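Local coordinates for protein GphF (Archangium violaceum, PDB 6MBG) that serves as a dehydratase domain of the gephyronic acid polyketide synthase, and probably takes part in the olefin rearrangement that shapes its product, at residues D78-S83 / H123-I128; R159-P164 / E218-P223; L172-R177 / F211-A216. All blocks are in the same frame, centred on the assembly; numbering follows the deposited sequence.

Contact 1 of 3, residues D78-S83 / H123-I128. With BU1 (1,4-butanediol), chain C.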
loop_
_atom_site.group_PDB
_atom_site.type_symbol
_atom_site.label_atom_id
_atom_site.label_comp_id
_atom_site.label_asym_id
_atom_site.label_seq_id
_atom_site.Cartn_x
_atom_site.Cartn_y
_atom_site.Cartn_z
ATOM N N ASP A 78 -3.414 -2.190 -12.895
ATOM C CA ASP A 78 -2.319 -1.814 -13.783
ATOM C C ASP A 78 -1.508 -0.659 -13.187
ATOM O O ASP A 78 -1.229 0.346 -13.842
ATOM C CB ASP A 78 -2.878 -1.478 -15.178
ATOM C CG ASP A 78 -1.802 -1.125 -16.188
ATOM O OD1 ASP A 78 -0.719 -1.746 -16.168
ATOM O OD2 ASP A 78 -2.050 -0.218 -17.018
ATOM N N VAL A 79 -1.091 -0.826 -11.927
ATOM C CA VAL A 79 -0.422 0.239 -11.188
ATOM C C VAL A 79 1.081 0.170 -11.416
ATOM O O VAL A 79 1.690 -0.915 -11.364
ATOM C CB VAL A 79 -0.752 0.159 -9.689
ATOM C CG1 VAL A 79 0.144 1.105 -8.890
ATOM C CG2 VAL A 79 -2.179 0.523 -9.488
ATOM N N THR A 80 1.680 1.335 -11.676
ATOM C CA THR A 80 3.124 1.482 -11.758
ATOM C C THR A 80 3.534 2.574 -10.789
ATOM O O THR A 80 2.934 3.654 -10.787
ATOM C CB THR A 80 3.586 1.830 -13.169
ATOM O OG1 THR A 80 3.164 0.817 -14.080
ATOM C CG2 THR A 80 5.116 1.930 -13.223
ATOM N N VAL A 81 4.524 2.275 -9.948
ATOM C CA VAL A 81 5.151 3.259 -9.071
ATOM C C VAL A 81 6.369 3.818 -9.789
ATOM O O VAL A 81 7.224 3.056 -10.263
ATOM C CB VAL A 81 5.545 2.632 -7.718
ATOM C CG1 VAL A 81 6.360 3.630 -6.888
ATOM C CG2 VAL A 81 4.294 2.201 -6.960
ATOM N N TRP A 82 6.445 5.145 -9.886
ATOM C CA TRP A 82 7.509 5.797 -10.637
ATOM C C TRP A 82 8.571 6.321 -9.654
ATOM O O TRP A 82 9.285 5.518 -9.048
ATOM C CB TRP A 82 6.905 6.893 -11.544
ATOM C CG TRP A 82 5.914 6.313 -12.546
ATOM C CD1 TRP A 82 4.569 6.203 -12.395
ATOM C CD2 TRP A 82 6.222 5.747 -13.826
ATOM N NE1 TRP A 82 4.004 5.623 -13.523
ATOM C CE2 TRP A 82 5.004 5.332 -14.411
ATOM C CE3 TRP A 82 7.411 5.563 -14.543
ATOM C CZ2 TRP A 82 4.941 4.732 -15.666
ATOM C CZ3 TRP A 82 7.347 4.973 -15.799
ATOM C CH2 TRP A 82 6.119 4.564 -16.346
ATOM N N SER A 83 8.677 7.647 -9.439
ATOM C CA SER A 83 9.768 8.120 -8.582
ATOM C C SER A 83 9.420 7.955 -7.103
ATOM O O SER A 83 8.242 7.955 -6.734
ATOM C CB SER A 83 10.070 9.590 -8.859
ATOM O OG SER A 83 10.487 9.779 -10.201
ATOM N N HIS A 123 4.550 9.990 -9.232
ATOM C CA HIS A 123 4.823 8.867 -8.332
ATOM C C HIS A 123 4.074 7.587 -8.678
ATOM O O HIS A 123 4.585 6.499 -8.398
ATOM C CB HIS A 123 4.491 9.265 -6.890
ATOM C CG HIS A 123 5.337 10.390 -6.397
ATOM N ND1 HIS A 123 6.710 10.304 -6.311
ATOM C CD2 HIS A 123 5.014 11.658 -6.053
ATOM C CE1 HIS A 123 7.193 11.457 -5.882
ATOM N NE2 HIS A 123 6.184 12.296 -5.729
ATOM N N ALA A 124 2.898 7.676 -9.306
ATOM C CA ALA A 124 2.118 6.474 -9.569
ATOM C C ALA A 124 1.137 6.728 -10.701
ATOM O O ALA A 124 0.658 7.851 -10.883
ATOM C CB ALA A 124 1.360 6.027 -8.322
ATOM N N THR A 125 0.867 5.673 -11.471
ATOM C CA THR A 125 -0.179 5.682 -12.483
ATOM C C THR A 125 -0.932 4.356 -12.405
ATOM O O THR A 125 -0.409 3.347 -11.918
ATOM C CB THR A 125 0.375 5.860 -13.903
ATOM O OG1 THR A 125 1.288 4.790 -14.202
ATOM C CG2 THR A 125 1.094 7.221 -14.060
ATOM N N GLY A 126 -2.159 4.362 -12.920
ATOM C CA GLY A 126 -2.933 3.132 -13.003
ATOM C C GLY A 126 -4.353 3.440 -13.457
ATOM O O GLY A 126 -4.618 4.504 -14.016
ATOM N N ARG A 127 -5.262 2.509 -13.165
ATOM C CA ARG A 127 -6.674 2.645 -13.508
ATOM C C ARG A 127 -7.515 2.356 -12.272
ATOM O O ARG A 127 -7.135 1.543 -11.427
ATOM C CB ARG A 127 -7.045 1.702 -14.657
ATOM C CG ARG A 127 -8.483 1.808 -15.149
ATOM C CD ARG A 127 -8.811 0.700 -16.167
ATOM N NE ARG A 127 -7.639 0.311 -16.952
ATOM C CZ ARG A 127 -7.034 -0.873 -16.868
ATOM N NH1 ARG A 127 -7.490 -1.803 -16.037
ATOM N NH2 ARG A 127 -5.971 -1.129 -17.618
ATOM N N ILE A 128 -8.641 3.058 -12.137
ATOM C CA ILE A 128 -9.550 2.838 -11.018
ATOM C C ILE A 128 -10.862 2.287 -11.545
ATOM O O ILE A 128 -11.250 2.509 -12.697
ATOM C CB ILE A 128 -9.812 4.110 -10.180
ATOM C CG1 ILE A 128 -10.231 5.283 -11.081
ATOM C CG2 ILE A 128 -8.584 4.432 -9.290
ATOM C CD1 ILE A 128 -10.846 6.461 -10.322
HETATM C C1 BU1 C . 3.046 -3.596 -12.933
HETATM C C2 BU1 C . 1.740 -3.375 -13.693
HETATM C C3 BU1 C . 1.066 -4.717 -13.976
HETATM C C4 BU1 C . -0.061 -4.487 -14.989
HETATM O O5 BU1 C . 3.839 -2.441 -13.015
HETATM O O6 BU1 C . -0.819 -5.648 -15.198
HETATM O O HOH W 1 0.600 2.079 -14.940
#
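The indole of Trp82 crosses Thr125 at a slant and turns its N-H edge to the hydroxyl: Trp82 NE1 donates to Thr125 OG1 at 2.9 Å, with an N-H...O angle of 167° and the oxygen in the ring plane. Thr125 has OG1 between its backbone N and carbonyl carbon (chi1 59°), which turns the hydroxyl to the indole N-H and places CG2 next to it, 3.4 Å from Trp82 NE1. Thr80 CG2 lies over one face of the Trp82 indole, toward its rim. A water joins the two threonines, meeting Thr80 OG1 and Thr125 OG1 and donating to Asp78 O, so it ties both strands together on this face.

Beneath these side chains the strands run antiparallel. Thr80 and Thr125 form a hydrogen-bonded pair, Thr80 N to Thr125 O at 2.9 Å and Thr125 N to Thr80 O at 3.0 Å, while Val81 and Ala124 make the adjoining non-hydrogen-bonded pair on the reverse face. Beyond them, His123 ND1 donates to Ser83 O at 2.8 Å; the acceptor lies in the imidazole plane, yet the donor sits well above the plane of the carbonyl. His123 NE2 is hydrogen-bonded to Ser108 OG, so both ring nitrogens are engaged and the ring's rotation is fixed.

At the other end, Asp78 OD2 lies 4.1 Å from Arg127 NH2 but well out of the guanidinium plane, which makes this a charge attraction without a directed bond; Arg127 has its salt bridge with Glu77. A butanediol hydroxyl, O5, donates to Val79 O at 3.1 Å.

In the hotdog fold, strand 121-131 lies between 73-81 and 103-109, with a classic bulge where His123 and Ala124 face Ile106. Helix 52-65 covers the Val79 and Ala124 side through Leu55 and Tyr54, and strand 224-234 borders 73-81.

Contact 2 of 3, residues R159-P164 / E218-P223. With BU1 (1,4-butanediol), chain D; BU1 (1,4-butanediol), chain B.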
loop_
_atom_site.group_PDB
_atom_site.type_symbol
_atom_site.label_atom_id
_atom_site.label_comp_id
_atom_site.label_asym_id
_atom_site.label_seq_id
_atom_site.Cartn_x
_atom_site.Cartn_y
_atom_site.Cartn_z
ATOM N N ARG A 159 14.846 -2.616 11.329
ATOM C CA ARG A 159 14.706 -1.391 12.114
ATOM C C ARG A 159 15.371 -0.193 11.446
ATOM O O ARG A 159 15.036 0.954 11.770
ATOM C CB ARG A 159 15.307 -1.594 13.505
ATOM C CG ARG A 159 16.810 -1.548 13.479
ATOM C CD ARG A 159 17.429 -1.849 14.833
ATOM N NE ARG A 159 18.654 -2.626 14.669
ATOM C CZ ARG A 159 19.538 -2.845 15.635
ATOM N NH1 ARG A 159 19.337 -2.345 16.846
ATOM N NH2 ARG A 159 20.621 -3.573 15.391
ATOM N N ILE A 160 16.303 -0.434 10.519
ATOM C CA ILE A 160 16.946 0.644 9.778
ATOM C C ILE A 160 16.013 1.253 8.742
ATOM O O ILE A 160 16.266 2.365 8.259
ATOM C CB ILE A 160 18.230 0.121 9.108
ATOM C CG1 ILE A 160 17.883 -1.018 8.144
ATOM C CG2 ILE A 160 19.215 -0.346 10.167
ATOM C CD1 ILE A 160 19.051 -1.538 7.342
ATOM N N TYR A 161 14.943 0.549 8.368
ATOM C CA TYR A 161 13.995 1.063 7.393
ATOM C C TYR A 161 12.658 1.464 7.992
ATOM O O TYR A 161 11.944 2.258 7.378
ATOM C CB TYR A 161 13.715 0.017 6.303
ATOM C CG TYR A 161 14.929 -0.600 5.637
ATOM C CD1 TYR A 161 15.891 0.186 5.038
ATOM C CD2 TYR A 161 15.077 -1.986 5.571
ATOM C CE1 TYR A 161 16.994 -0.381 4.419
ATOM C CE2 TYR A 161 16.175 -2.566 4.946
ATOM C CZ TYR A 161 17.125 -1.754 4.375
ATOM O OH TYR A 161 18.214 -2.295 3.751
ATOM N N TYR A 162 12.291 0.923 9.150
ATOM C CA TYR A 162 10.927 1.029 9.647
ATOM C C TYR A 162 10.934 1.379 11.127
ATOM O O TYR A 162 11.590 0.700 11.919
ATOM C CB TYR A 162 10.177 -0.285 9.459
ATOM C CG TYR A 162 9.670 -0.606 8.084
ATOM C CD1 TYR A 162 8.604 0.107 7.525
ATOM C CD2 TYR A 162 10.178 -1.685 7.375
ATOM C CE1 TYR A 162 8.094 -0.225 6.280
ATOM C CE2 TYR A 162 9.664 -2.026 6.123
ATOM C CZ TYR A 162 8.622 -1.293 5.583
ATOM O OH TYR A 162 8.085 -1.638 4.351
ATOM N N GLY A 163 10.183 2.414 11.504
ATOM C CA GLY A 163 10.004 2.750 12.901
ATOM C C GLY A 163 8.813 2.053 13.540
ATOM O O GLY A 163 8.108 1.250 12.905
ATOM N N PRO A 164 8.560 2.389 14.814
ATOM C CA PRO A 164 7.598 1.632 15.634
ATOM C C PRO A 164 6.186 1.593 15.102
ATOM O O PRO A 164 5.453 0.643 15.405
ATOM C CB PRO A 164 7.645 2.376 16.978
ATOM C CG PRO A 164 8.982 2.978 17.014
ATOM C CD PRO A 164 9.275 3.397 15.613
ATOM N N GLU A 218 17.332 -14.491 1.530
ATOM C CA GLU A 218 18.217 -13.530 0.880
ATOM C C GLU A 218 18.532 -12.360 1.801
ATOM O O GLU A 218 17.808 -12.085 2.760
ATOM C CB GLU A 218 17.568 -12.961 -0.395
ATOM C CG GLU A 218 16.930 -13.969 -1.309
ATOM C CD GLU A 218 16.449 -13.338 -2.614
ATOM O OE1 GLU A 218 15.526 -13.908 -3.221
ATOM O OE2 GLU A 218 17.014 -12.304 -3.028
ATOM N N SER A 219 19.563 -11.603 1.415
ATOM C CA SER A 219 19.968 -10.402 2.140
ATOM C C SER A 219 18.886 -9.325 2.133
ATOM O O SER A 219 18.121 -9.171 1.172
ATOM C CB SER A 219 21.249 -9.824 1.539
ATOM O OG SER A 219 21.516 -8.545 2.090
ATOM N N HIS A 220 18.829 -8.563 3.226
ATOM C CA HIS A 220 17.903 -7.444 3.328
ATOM C C HIS A 220 18.550 -6.111 2.957
ATOM O O HIS A 220 17.866 -5.081 2.955
ATOM C CB HIS A 220 17.333 -7.344 4.742
ATOM C CG HIS A 220 18.316 -6.808 5.728
ATOM N ND1 HIS A 220 19.429 -7.518 6.115
ATOM C CD2 HIS A 220 18.383 -5.618 6.371
ATOM C CE1 HIS A 220 20.131 -6.799 6.972
ATOM N NE2 HIS A 220 19.517 -5.642 7.146
ATOM N N ARG A 221 19.841 -6.100 2.661
ATOM C CA ARG A 221 20.439 -4.915 2.075
ATOM C C ARG A 221 19.951 -4.787 0.635
ATOM O O ARG A 221 19.520 -5.767 0.023
ATOM C CB ARG A 221 21.963 -4.993 2.143
ATOM C CG ARG A 221 22.543 -4.822 3.562
ATOM C CD ARG A 221 21.742 -3.785 4.367
ATOM N NE ARG A 221 22.572 -2.883 5.170
ATOM C CZ ARG A 221 22.952 -3.120 6.421
ATOM N NH1 ARG A 221 22.586 -4.241 7.031
ATOM N NH2 ARG A 221 23.698 -2.231 7.063
ATOM N N GLU A 222 20.029 -3.561 0.094
ATOM C CA GLU A 222 19.301 -3.149 -1.109
ATOM C C GLU A 222 17.915 -3.786 -1.065
ATOM O O GLU A 222 17.640 -4.732 -1.811
ATOM C CB GLU A 222 20.065 -3.504 -2.402
ATOM C CG GLU A 222 20.495 -4.969 -2.602
ATOM C CD GLU A 222 21.674 -5.137 -3.543
ATOM O OE1 GLU A 222 22.185 -4.119 -4.057
ATOM O OE2 GLU A 222 22.084 -6.296 -3.771
ATOM N N PRO A 223 17.036 -3.321 -0.179
ATOM C CA PRO A 223 15.788 -4.043 0.077
ATOM C C PRO A 223 14.820 -3.969 -1.094
ATOM O O PRO A 223 14.866 -3.068 -1.934
ATOM C CB PRO A 223 15.211 -3.324 1.298
ATOM C CG PRO A 223 15.770 -1.941 1.205
ATOM C CD PRO A 223 17.160 -2.124 0.671
HETATM C C1 BU1 D . 9.419 -0.896 1.737
HETATM C C2 BU1 D . 10.680 -1.503 1.112
HETATM C C3 BU1 D . 11.731 -1.939 2.145
HETATM C C4 BU1 D . 11.603 -3.422 2.573
HETATM O O5 BU1 D . 8.269 -1.235 0.980
HETATM O O6 BU1 D . 12.100 -4.443 1.709
HETATM C C1 BU1 B . 13.703 -16.504 -1.538
HETATM C C2 BU1 B . 12.302 -17.027 -1.831
HETATM C C3 BU1 B . 11.637 -17.457 -0.526
HETATM C C4 BU1 B . 11.341 -18.956 -0.545
HETATM O O5 BU1 B . 14.101 -15.606 -2.534
HETATM O O6 BU1 B . 10.302 -19.219 0.365
#
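Tyr161 and Pro223 form the tight part of this loop-to-loop contact. Pro223 CG sits over one face of the phenol, 3.9 Å from the Tyr161 ring centroid and 28° off the normal, the geometry of a CH-pi contact. At the end of the same ring, Tyr161 OH donates to His220 O at 2.9 Å, from a position tilted 26° out of the carbonyl plane. Thus a face contact and a bond at the hydroxyl together fix the ring's position.

The looser side is the exposed one. Ile160 CD1 is 4.1 Å from His220 NE2, near the imidazole plane, and lies over one face of the Arg221 guanidinium. Ile160 CG1 stands between its backbone N and carbonyl carbon (chi1 60°), which carries the branch over the centre of the neighbouring Tyr161 ring. An ST turn, Arg221 N to Ser219 OG at 3.0 Å, shapes the loop here.

The chemistry is therefore a largely apolar contact pinned by one phenol-to-carbonyl bond. Tyr162, next to Tyr161, and Pro223 itself line a butanediol pocket, so the contact lies directly behind part of that pocket's lining.

Contact 3 of 3, residues L172-R177 / F211-A216. With BU1 (1,4-butanediol), chain D; BU1 (1,4-butanediol), chain B.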
loop_
_atom_site.group_PDB
_atom_site.type_symbol
_atom_site.label_atom_id
_atom_site.label_comp_id
_atom_site.label_asym_id
_atom_site.label_seq_id
_atom_site.Cartn_x
_atom_site.Cartn_y
_atom_site.Cartn_z
ATOM N N LEU A 172 3.654 -14.940 11.854
ATOM C CA LEU A 172 3.872 -15.282 10.453
ATOM C C LEU A 172 4.359 -16.715 10.356
ATOM O O LEU A 172 5.309 -17.098 11.055
ATOM C CB LEU A 172 4.886 -14.338 9.804
ATOM C CG LEU A 172 5.166 -14.494 8.320
ATOM C CD1 LEU A 172 3.913 -14.281 7.490
ATOM C CD2 LEU A 172 6.242 -13.502 7.906
ATOM N N GLU A 173 3.702 -17.513 9.510
ATOM C CA GLU A 173 4.097 -18.908 9.330
ATOM C C GLU A 173 4.235 -19.198 7.846
ATOM O O GLU A 173 3.468 -18.673 7.046
ATOM C CB GLU A 173 3.087 -19.874 9.960
ATOM C CG GLU A 173 1.670 -19.751 9.421
ATOM C CD GLU A 173 0.811 -20.986 9.721
ATOM O OE1 GLU A 173 -0.433 -20.866 9.716
ATOM O OE2 GLU A 173 1.376 -22.072 9.943
ATOM N N ARG A 174 5.203 -20.042 7.476
ATOM C CA ARG A 174 5.546 -20.238 6.071
ATOM C C ARG A 174 5.546 -21.718 5.724
ATOM O O ARG A 174 5.865 -22.564 6.557
ATOM C CB ARG A 174 6.932 -19.656 5.720
ATOM C CG ARG A 174 8.079 -20.255 6.540
ATOM C CD ARG A 174 9.467 -19.891 5.993
ATOM N NE ARG A 174 10.540 -20.366 6.881
ATOM C CZ ARG A 174 11.831 -20.408 6.552
ATOM N NH1 ARG A 174 12.231 -20.017 5.350
ATOM N NH2 ARG A 174 12.728 -20.860 7.422
ATOM N N ARG A 175 5.199 -22.015 4.473
ATOM C CA ARG A 175 5.355 -23.362 3.917
ATOM C C ARG A 175 5.729 -23.162 2.456
ATOM O O ARG A 175 4.945 -22.582 1.696
ATOM C CB ARG A 175 4.079 -24.191 4.061
ATOM C CG ARG A 175 4.225 -25.591 3.483
ATOM C CD ARG A 175 3.038 -26.481 3.805
ATOM N NE ARG A 175 3.008 -26.903 5.205
ATOM C CZ ARG A 175 3.772 -27.865 5.710
ATOM N NH1 ARG A 175 4.642 -28.496 4.932
ATOM N NH2 ARG A 175 3.674 -28.186 6.997
ATOM N N GLY A 176 6.942 -23.568 2.083
ATOM C CA GLY A 176 7.441 -23.247 0.752
ATOM C C GLY A 176 7.444 -21.743 0.512
ATOM O O GLY A 176 7.934 -20.954 1.333
ATOM N N ARG A 177 6.880 -21.333 -0.625
ATOM C CA ARG A 177 6.738 -19.924 -0.993
ATOM C C ARG A 177 5.408 -19.336 -0.567
ATOM O O ARG A 177 5.037 -18.269 -1.059
ATOM C CB ARG A 177 6.894 -19.742 -2.509
ATOM C CG ARG A 177 8.288 -20.042 -3.028
ATOM C CD ARG A 177 8.491 -19.579 -4.443
ATOM N NE ARG A 177 7.522 -20.159 -5.360
ATOM C CZ ARG A 177 7.694 -21.309 -6.003
ATOM N NH1 ARG A 177 8.800 -22.018 -5.831
ATOM N NH2 ARG A 177 6.760 -21.757 -6.823
ATOM N N PHE A 211 8.222 -9.610 2.453
ATOM C CA PHE A 211 9.640 -9.339 2.670
ATOM C C PHE A 211 10.217 -10.334 3.657
ATOM O O PHE A 211 11.340 -10.809 3.477
ATOM C CB PHE A 211 9.889 -7.916 3.212
ATOM C CG PHE A 211 9.315 -6.797 2.347
ATOM C CD1 PHE A 211 9.036 -6.992 0.994
ATOM C CD2 PHE A 211 9.051 -5.556 2.902
ATOM C CE1 PHE A 211 8.475 -5.942 0.191
ATOM C CE2 PHE A 211 8.501 -4.510 2.124
ATOM C CZ PHE A 211 8.216 -4.726 0.758
ATOM N N ALA A 212 9.472 -10.626 4.728
ATOM C CA ALA A 212 9.991 -11.489 5.779
ATOM C C ALA A 212 10.207 -12.902 5.261
ATOM O O ALA A 212 11.150 -13.589 5.693
ATOM C CB ALA A 212 9.036 -11.491 6.981
ATOM N N LEU A 213 9.337 -13.358 4.355
ATOM C CA LEU A 213 9.575 -14.631 3.674
ATOM C C LEU A 213 10.866 -14.567 2.859
ATOM O O LEU A 213 11.714 -15.458 2.940
ATOM C CB LEU A 213 8.369 -14.967 2.781
ATOM C CG LEU A 213 8.205 -16.386 2.219
ATOM C CD1 LEU A 213 8.127 -17.388 3.324
ATOM C CD2 LEU A 213 6.962 -16.489 1.364
ATOM N N ILE A 214 11.040 -13.495 2.077
ATOM C CA ILE A 214 12.228 -13.380 1.233
ATOM C C ILE A 214 13.493 -13.296 2.080
ATOM O O ILE A 214 14.508 -13.931 1.765
ATOM C CB ILE A 214 12.103 -12.166 0.297
ATOM C CG1 ILE A 214 10.937 -12.357 -0.671
ATOM C CG2 ILE A 214 13.410 -11.918 -0.444
ATOM C CD1 ILE A 214 10.513 -10.993 -1.382
ATOM N N TYR A 215 13.453 -12.527 3.172
ATOM C CA TYR A 215 14.649 -12.290 3.962
ATOM C C TYR A 215 14.965 -13.452 4.889
ATOM O O TYR A 215 15.977 -13.415 5.592
ATOM C CB TYR A 215 14.504 -10.973 4.745
ATOM C CG TYR A 215 14.396 -9.767 3.822
ATOM C CD1 TYR A 215 15.044 -9.752 2.585
ATOM C CD2 TYR A 215 13.635 -8.657 4.171
ATOM C CE1 TYR A 215 14.939 -8.644 1.716
ATOM C CE2 TYR A 215 13.513 -7.547 3.300
ATOM C CZ TYR A 215 14.161 -7.558 2.082
ATOM O OH TYR A 215 14.054 -6.467 1.235
ATOM N N ALA A 216 14.135 -14.486 4.908
ATOM C CA ALA A 216 14.597 -15.723 5.521
ATOM C C ALA A 216 15.560 -16.478 4.622
ATOM O O ALA A 216 16.168 -17.458 5.076
ATOM C CB ALA A 216 13.418 -16.622 5.884
HETATM C C1 BU1 D . 9.419 -0.896 1.737
HETATM C C2 BU1 D . 10.680 -1.503 1.112
HETATM C C3 BU1 D . 11.731 -1.939 2.145
HETATM C C4 BU1 D . 11.603 -3.422 2.573
HETATM O O5 BU1 D . 8.269 -1.235 0.980
HETATM O O6 BU1 D . 12.100 -4.443 1.709
HETATM C C1 BU1 B . 13.703 -16.504 -1.538
HETATM C C2 BU1 B . 12.302 -17.027 -1.831
HETATM C C3 BU1 B . 11.637 -17.457 -0.526
HETATM C C4 BU1 B . 11.341 -18.956 -0.545
HETATM O O5 BU1 B . 14.101 -15.606 -2.534
HETATM O O6 BU1 B . 10.302 -19.219 0.365
HETATM O O HOH W 2 15.568 -20.074 5.094
#
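Strand 169-175 packs against the last turn of helix 200-214, the long helix of this hotdog unit, and the contact is made mainly by leucine and arginine side chains. Leu172 meets the helix at Ala212, with CD2 of the leucine 3.6 Å from CB of the alanine. Its CG is anti to the backbone N (chi1 -176°), and this carries the branch toward the helix.

Leu213 reaches back with both methyls. CD1 rests 3.5 Å from Arg174 CB and also touches Arg174 CD, so the methyl packs on the aliphatic part of the arginine, the two side chains crossing at a slant, while CD2 lies 3.6 Å from Arg177 O. One leucine thereby bridges the end of the strand and the turn that follows it; Leu246 and Leu248 of strand 241-248 also pack on it.

Arg174 continues, extended from CG to NE, toward the helix end. Ala216 CB lies over one face of its guanidinium, 3.6 Å from Arg174 NH1. A water in the guanidinium plane completes this edge of the contact: it donates to Ala216 O at 2.7 Å and accepts a weak bond from Arg174 NH1. Arg174 also has a long, weak ion pair with Glu147.

Two butanediols border the region. One donates a weak bond from O6 to Gly176 O, beside Leu213 and Arg177. The other accepts from Tyr215 OH, its O6 at 2.9 Å and in the plane of the phenol, while the same oxygen lies over a face of the Phe211 ring.

No direct hydrogen bond crosses between the segments. Hydrophobic packing carries the join, with a water bridge at its polar margin, and segment 211-216 presents Phe211 and Tyr215 to one diol and Leu213 to the other, consistent with pockets that accept small molecules having both apolar and hydroxyl parts.

In the fold
Contact 1 closes first along the chain; contact 3 then falls within the span that contact 2 joins. The centre of contact 1 is about 24 Å from that of contact 2 and about 27 Å from that of contact 3, and contact 1 touches neither. Contact 1 pairs strands 73-81 and 121-131, whereas contacts 2 and 3 both lie in the later hotdog region of the chain. Their centres are about 15 Å apart. These two touch where Tyr215 OH comes 3.2 Å from Pro223 CA, and Tyr162 approaches Phe211. Both reach the same two butanediols; contact 1 holds a third. Strand 224-234, following the Pro223 loop, adjoins 73-81 and so links the two hotdog regions of the dehydratase.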